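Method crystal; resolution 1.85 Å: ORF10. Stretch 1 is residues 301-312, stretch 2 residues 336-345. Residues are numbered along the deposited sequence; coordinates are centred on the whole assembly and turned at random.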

ATOM      1  N   SER A 301       3.121  16.887  -8.575  1.00 28.17           N
ATOM      2  CA  SER A 301       3.901  17.469  -9.672  1.00 27.69           C
ATOM      3  C   SER A 301       5.350  17.011  -9.630  1.00 28.89           C
ATOM      4  O   SER A 301       5.977  17.053  -8.563  1.00 31.77           O
ATOM      5  N   PRO A 302       5.923  16.612 -10.760  1.00 27.09           N
ATOM      6  CA  PRO A 302       7.307  16.121 -10.762  1.00 26.94           C
ATOM      7  C   PRO A 302       8.318  17.252 -10.650  1.00 29.45           C
ATOM      8  O   PRO A 302       8.069  18.390 -11.057  1.00 28.86           O
ATOM      9  N   ASN A 303       9.475  16.909 -10.088  1.00 26.96           N
ATOM     10  CA  ASN A 303      10.574  17.837  -9.844  1.00 29.26           C
ATOM     11  C   ASN A 303      11.778  17.346 -10.630  1.00 27.35           C
ATOM     12  O   ASN A 303      12.255  16.229 -10.407  1.00 22.99           O
ATOM     13  N   THR A 304      12.271  18.172 -11.552  1.00 22.35           N
ATOM     14  CA  THR A 304      13.381  17.710 -12.375  1.00 22.50           C
ATOM     15  C   THR A 304      14.621  17.387 -11.536  1.00 23.32           C
ATOM     16  O   THR A 304      15.405  16.513 -11.916  1.00 22.80           O
ATOM     17  N   LYS A 305      14.796  18.030 -10.375  1.00 23.34           N
ATOM     18  CA  LYS A 305      16.008  17.772  -9.588  1.00 27.35           C
ATOM     19  C   LYS A 305      16.065  16.324  -9.104  1.00 26.39           C
ATOM     20  O   LYS A 305      17.133  15.699  -9.129  1.00 25.71           O
ATOM     21  N   GLY A 306      14.929  15.767  -8.670  1.00 27.25           N
ATOM     22  CA  GLY A 306      14.926  14.380  -8.236  1.00 24.96           C
ATOM     23  C   GLY A 306      15.122  13.406  -9.376  1.00 21.01           C
ATOM     24  O   GLY A 306      15.691  12.324  -9.184  1.00 22.88           O
ATOM     25  N   GLN A 307      14.641  13.758 -10.576  1.00 19.92           N
ATOM     26  CA  GLN A 307      14.802  12.870 -11.724  1.00 20.64           C
ATOM     27  C   GLN A 307      16.248  12.811 -12.189  1.00 22.00           C
ATOM     28  O   GLN A 307      16.767  11.727 -12.472  1.00 18.85           O
ATOM     29  N   VAL A 308      16.903  13.963 -12.334  1.00 22.89           N
ATOM     30  CA  VAL A 308      18.330  13.937 -12.649  1.00 21.03           C
ATOM     31  C   VAL A 308      19.088  13.150 -11.581  1.00 20.97           C
ATOM     32  O   VAL A 308      19.953  12.326 -11.895  1.00 21.68           O
ATOM     33  N   LEU A 309      18.734  13.346 -10.304  1.00 23.12           N
ATOM     34  CA  LEU A 309      19.440  12.636  -9.242  1.00 21.41           C
ATOM     35  C   LEU A 309      19.318  11.122  -9.394  1.00 19.98           C
ATOM     36  O   LEU A 309      20.305  10.399  -9.231  1.00 20.04           O
ATOM     37  N   VAL A 310      18.120  10.611  -9.696  1.00 20.46           N
ATOM     38  CA  VAL A 310      18.004   9.154  -9.800  1.00 19.40           C
ATOM     39  C   VAL A 310      18.797   8.626 -10.998  1.00 20.58           C
ATOM     40  O   VAL A 310      19.346   7.517 -10.942  1.00 18.78           O
ATOM     41  N   TYR A 311      18.900   9.406 -12.083  1.00 20.10           N
ATOM     42  CA  TYR A 311      19.760   9.007 -13.197  1.00 19.84           C
ATOM     43  C   TYR A 311      21.209   8.887 -12.744  1.00 19.58           C
ATOM     44  O   TYR A 311      21.887   7.906 -13.055  1.00 18.14           O
ATOM     45  N   GLU A 312      21.708   9.911 -12.049  1.00 20.25           N
ATOM     46  CA  GLU A 312      23.086   9.885 -11.577  1.00 22.38           C
ATOM     47  C   GLU A 312      23.330   8.664 -10.706  1.00 22.01           C
ATOM     48  O   GLU A 312      24.285   7.912 -10.929  1.00 20.95           O
ATOM     49  N   PRO A 336       0.821  16.921 -19.917  1.00 28.17           N
ATOM     50  CA  PRO A 336       1.805  17.875 -20.475  1.00 29.50           C
ATOM     51  C   PRO A 336       2.902  18.252 -19.496  1.00 28.89           C
ATOM     52  O   PRO A 336       4.088  18.182 -19.843  1.00 29.36           O
ATOM     53  N   LYS A 337       2.534  18.643 -18.273  1.00 28.82           N
ATOM     54  CA  LYS A 337       3.540  19.055 -17.297  1.00 33.65           C
ATOM     55  C   LYS A 337       4.581  17.960 -17.097  1.00 28.74           C
ATOM     56  O   LYS A 337       5.785  18.220 -17.141  1.00 28.35           O
ATOM     57  N   GLY A 338       4.126  16.715 -16.926  1.00 27.44           N
ATOM     58  CA  GLY A 338       5.051  15.615 -16.674  1.00 30.02           C
ATOM     59  C   GLY A 338       5.879  15.214 -17.886  1.00 27.82           C
ATOM     60  O   GLY A 338       7.056  14.863 -17.755  1.00 25.03           O
ATOM     61  N   ASP A 339       5.275  15.229 -19.078  1.00 23.55           N
ATOM     62  CA  ASP A 339       6.040  14.887 -20.273  1.00 26.48           C
ATOM     63  C   ASP A 339       7.198  15.869 -20.468  1.00 25.05           C
ATOM     64  O   ASP A 339       8.331  15.462 -20.750  1.00 28.11           O
ATOM     65  N   ASN A 340       6.939  17.169 -20.265  1.00 26.78           N
ATOM     66  CA  ASN A 340       7.977  18.180 -20.477  1.00 27.92           C
ATOM     67  C   ASN A 340       9.054  18.124 -19.396  1.00 27.69           C
ATOM     68  O   ASN A 340      10.241  18.333 -19.687  1.00 25.52           O
ATOM     69  N   VAL A 341       8.667  17.864 -18.143  1.00 27.27           N
ATOM     70  CA  VAL A 341       9.666  17.762 -17.080  1.00 25.05           C
ATOM     71  C   VAL A 341      10.594  16.579 -17.325  1.00 25.34           C
ATOM     72  O   VAL A 341      11.816  16.695 -17.166  1.00 26.44           O
ATOM     73  N   GLU A 342      10.042  15.420 -17.712  1.00 23.89           N
ATOM     74  CA  GLU A 342      10.890  14.262 -17.969  1.00 24.19           C
ATOM     75  C   GLU A 342      11.827  14.513 -19.149  1.00 26.00           C
ATOM     76  O   GLU A 342      12.989  14.080 -19.134  1.00 24.84           O
ATOM     77  N   LEU A 343      11.343  15.210 -20.186  1.00 24.29           N
ATOM     78  CA  LEU A 343      12.220  15.526 -21.313  1.00 25.03           C
ATOM     79  C   LEU A 343      13.327  16.488 -20.890  1.00 23.97           C
ATOM     80  O   LEU A 343      14.465  16.376 -21.359  1.00 28.07           O
ATOM     81  N   ARG A 344      13.018  17.420 -19.992  1.00 24.06           N
ATOM     82  CA  ARG A 344      14.050  18.319 -19.484  1.00 26.63           C
ATOM     83  C   ARG A 344      15.088  17.556 -18.677  1.00 26.07           C
ATOM     84  O   ARG A 344      16.298  17.767 -18.850  1.00 22.85           O
ATOM     85  N   SER A 345      14.628  16.665 -17.786  1.00 21.50           N
ATOM     86  CA  SER A 345      15.535  15.857 -16.976  1.00 24.85           C
ATOM     87  C   SER A 345      16.479  15.052 -17.848  1.00 22.03           C
ATOM     88  O   SER A 345      17.685  14.996 -17.589  1.00 22.50           O
TER

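Which residue is covered most? Ser 345 is, with the largest covered area of any residue here. Its CA-to-CB bond points toward stretch 1, and its small side chain sits as a knob among Thr 304, Gln 307, Val 308 and Tyr 311. With chi1 in the m well, Ser 345 OG donates a short hydrogen bond to Gln 307 OE1 at 2.6 Å. Thr 304 OG1 lies 2.8 Å from Ser 345 OG. Here the backbones are close, with Thr 304 CA and Ser 345 CA 5.4 Å apart.

How does Thr 304 use the rest of its side chain? Its chi1 is t, and the methyl CG2 lies over one face of the Arg 344 guanidinium, 4.1 Å from Arg 344 NH1. Thr 304 CB also rests 4.1 Å from Val 341 CG1, so the residue joins a polar contact to an apolar one.

What does Pro 302 pack against? The CA-to-CB bond of Pro 302, a C-gamma endo ring, points toward the second helix, and its CG packs 4.0 Å from Val 341 CB, an apolar contact made with a t-rotamer valine. Pro 302 CG is also 4.0 Å from Gly 338 CA. Lys 337 CD also approaches Pro 302 CD, at 4.1 Å.

Where do waters complete the polar network? Gln 307, m at chi1 and t at chi2, extends its amide across the gap; its NE2 donates to water 1 at 3.0 Å, and that water donates to Gly 338 O at 2.9 Å. Farther along, Tyr 311, also m, sets its ring edge near Ser 345 O, with CE2 3.8 Å from that oxygen. Water 2 links Tyr 311 OH, at 2.7 Å, to Glu 342 OE2, to which it donates at 2.6 Å.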

ATOM      1  CB  SER A 301       3.849  18.998  -9.608  1.00 31.98           C
ATOM      2  OG  SER A 301       2.520  19.447  -9.389  1.00 36.80           O
ATOM      3  CB  PRO A 302       7.429  15.424 -12.119  1.00 27.72           C
ATOM      4  CG  PRO A 302       6.450  16.177 -12.989  1.00 28.49           C
ATOM      5  CD  PRO A 302       5.308  16.566 -12.099  1.00 30.64           C
ATOM      6  CB  ASN A 303      10.896  17.912  -8.348  1.00 28.30           C
ATOM      7  CG  ASN A 303      11.805  19.075  -7.985  1.00 31.60           C
ATOM      8  OD1 ASN A 303      12.662  19.484  -8.770  1.00 29.40           O
ATOM      9  ND2 ASN A 303      11.632  19.600  -6.766  1.00 32.54           N
ATOM     10  CB  THR A 304      13.702  18.744 -13.464  1.00 26.67           C
ATOM     11  OG1 THR A 304      14.704  18.215 -14.350  1.00 27.89           O
ATOM     12  CG2 THR A 304      14.187  20.055 -12.846  1.00 27.87           C
ATOM     13  CB  LYS A 305      16.117  18.739  -8.404  1.00 29.44           C
ATOM     14  CG  LYS A 305      15.123  18.495  -7.263  1.00 39.06           C
ATOM     15  CD  LYS A 305      15.042  19.664  -6.266  1.00 37.86           C
ATOM     16  CE  LYS A 305      15.931  19.454  -5.065  1.00 39.29           C
ATOM     17  NZ  LYS A 305      15.150  18.858  -3.930  1.00 36.47           N
ATOM     18  CB  GLN A 307      13.888  13.319 -12.863  1.00 20.50           C
ATOM     19  CG  GLN A 307      12.401  13.351 -12.427  1.00 21.42           C
ATOM     20  CD  GLN A 307      11.472  13.777 -13.549  1.00 27.45           C
ATOM     21  OE1 GLN A 307      11.931  14.215 -14.614  1.00 25.87           O
ATOM     22  NE2 GLN A 307      10.155  13.666 -13.314  1.00 22.56           N
ATOM     23  CB  VAL A 308      18.871  15.377 -12.796  1.00 23.61           C
ATOM     24  CG1 VAL A 308      20.406  15.376 -12.890  1.00 27.87           C
ATOM     25  CG2 VAL A 308      18.243  16.060 -14.017  1.00 23.30           C
ATOM     26  CB  LEU A 309      18.929  13.084  -7.875  1.00 21.19           C
ATOM     27  CG  LEU A 309      19.527  12.362  -6.662  1.00 20.85           C
ATOM     28  CD1 LEU A 309      21.053  12.604  -6.510  1.00 24.57           C
ATOM     29  CD2 LEU A 309      18.781  12.756  -5.388  1.00 22.51           C
ATOM     30  CB  VAL A 310      16.524   8.705  -9.833  1.00 22.76           C
ATOM     31  CG1 VAL A 310      15.920   8.817 -11.229  1.00 22.84           C
ATOM     32  CG2 VAL A 310      16.408   7.276  -9.330  1.00 18.76           C
ATOM     33  CB  TYR A 311      19.690  10.016 -14.348  1.00 22.17           C
ATOM     34  CG  TYR A 311      18.357  10.198 -15.014  1.00 22.24           C
ATOM     35  CD1 TYR A 311      17.490   9.134 -15.218  1.00 23.55           C
ATOM     36  CD2 TYR A 311      17.979  11.449 -15.460  1.00 23.57           C
ATOM     37  CE1 TYR A 311      16.263   9.327 -15.846  1.00 25.32           C
ATOM     38  CE2 TYR A 311      16.787  11.653 -16.089  1.00 23.91           C
ATOM     39  CZ  TYR A 311      15.926  10.597 -16.284  1.00 26.58           C
ATOM     40  OH  TYR A 311      14.723  10.846 -16.894  1.00 25.57           O
ATOM     41  CB  GLU A 312      23.406  11.167 -10.807  1.00 23.73           C
ATOM     42  CG  GLU A 312      23.386  12.406 -11.682  1.00 24.44           C
ATOM     43  CD  GLU A 312      23.354  13.694 -10.888  1.00 31.15           C
ATOM     44  OE1 GLU A 312      23.129  13.636  -9.661  1.00 29.76           O
ATOM     45  OE2 GLU A 312      23.557  14.772 -11.495  1.00 34.24           O
ATOM     46  CB  PRO A 336       0.935  19.089 -20.853  1.00 29.38           C
ATOM     47  CG  PRO A 336      -0.440  18.542 -21.032  1.00 28.66           C
ATOM     48  CD  PRO A 336      -0.563  17.421 -20.021  1.00 30.30           C
ATOM     49  CB  LYS A 337       2.872  19.414 -15.969  1.00 34.98           C
ATOM     50  CG  LYS A 337       3.580  20.530 -15.204  1.00 45.34           C
ATOM     51  CD  LYS A 337       4.578  19.973 -14.191  1.00 39.74           C
ATOM     52  CE  LYS A 337       5.248  21.083 -13.358  1.00 45.33           C
ATOM     53  NZ  LYS A 337       6.536  21.608 -13.947  1.00 44.91           N
ATOM     54  CB  ASP A 339       5.125  14.865 -21.508  1.00 30.06           C
ATOM     55  CG  ASP A 339       4.182  13.627 -21.562  1.00 37.18           C
ATOM     56  OD1 ASP A 339       4.048  12.876 -20.545  1.00 27.51           O
ATOM     57  OD2 ASP A 339       3.550  13.426 -22.645  1.00 27.67           O
ATOM     58  CB  ASN A 340       7.355  19.578 -20.529  1.00 27.69           C
ATOM     59  CG  ASN A 340       6.561  19.816 -21.807  1.00 30.59           C
ATOM     60  OD1 ASN A 340       7.135  20.059 -22.859  1.00 32.37           O
ATOM     61  ND2 ASN A 340       5.234  19.730 -21.718  1.00 33.85           N
ATOM     62  CB  VAL A 341       8.998  17.684 -15.694  1.00 29.24           C
ATOM     63  CG1 VAL A 341      10.041  17.331 -14.628  1.00 24.05           C
ATOM     64  CG2 VAL A 341       8.349  19.012 -15.334  1.00 27.28           C
ATOM     65  CB  GLU A 342      10.043  13.004 -18.220  1.00 24.31           C
ATOM     66  CG  GLU A 342      10.893  11.765 -18.588  1.00 26.46           C
ATOM     67  CD  GLU A 342      10.102  10.445 -18.623  1.00 27.62           C
ATOM     68  OE1 GLU A 342       8.862  10.487 -18.805  1.00 28.71           O
ATOM     69  OE2 GLU A 342      10.728   9.368 -18.462  1.00 26.06           O
ATOM     70  CB  LEU A 343      11.411  16.110 -22.474  1.00 23.33           C
ATOM     71  CG  LEU A 343      10.601  15.091 -23.279  1.00 27.34           C
ATOM     72  CD1 LEU A 343       9.543  15.770 -24.161  1.00 27.16           C
ATOM     73  CD2 LEU A 343      11.539  14.221 -24.106  1.00 28.32           C
ATOM     74  CB  ARG A 344      13.413  19.424 -18.641  1.00 27.28           C
ATOM     75  CG  ARG A 344      14.416  20.290 -17.878  1.00 29.40           C
ATOM     76  CD  ARG A 344      13.746  21.464 -17.202  1.00 33.22           C
ATOM     77  NE  ARG A 344      14.700  22.328 -16.495  1.00 40.89           N
ATOM     78  CZ  ARG A 344      14.370  23.177 -15.519  1.00 45.07           C
ATOM     79  NH1 ARG A 344      13.109  23.288 -15.121  1.00 47.74           N
ATOM     80  NH2 ARG A 344      15.302  23.915 -14.928  1.00 53.83           N
ATOM     81  CB  SER A 345      14.727  14.913 -16.081  1.00 21.55           C
ATOM     82  OG  SER A 345      13.981  15.660 -15.149  1.00 22.08           O
TER
HETATM   83  O   HOH W   1       7.870  13.642 -15.234  1.00 26.76           O
HETATM   84  O   HOH W   2      13.289   9.032 -18.295  1.00 25.76           O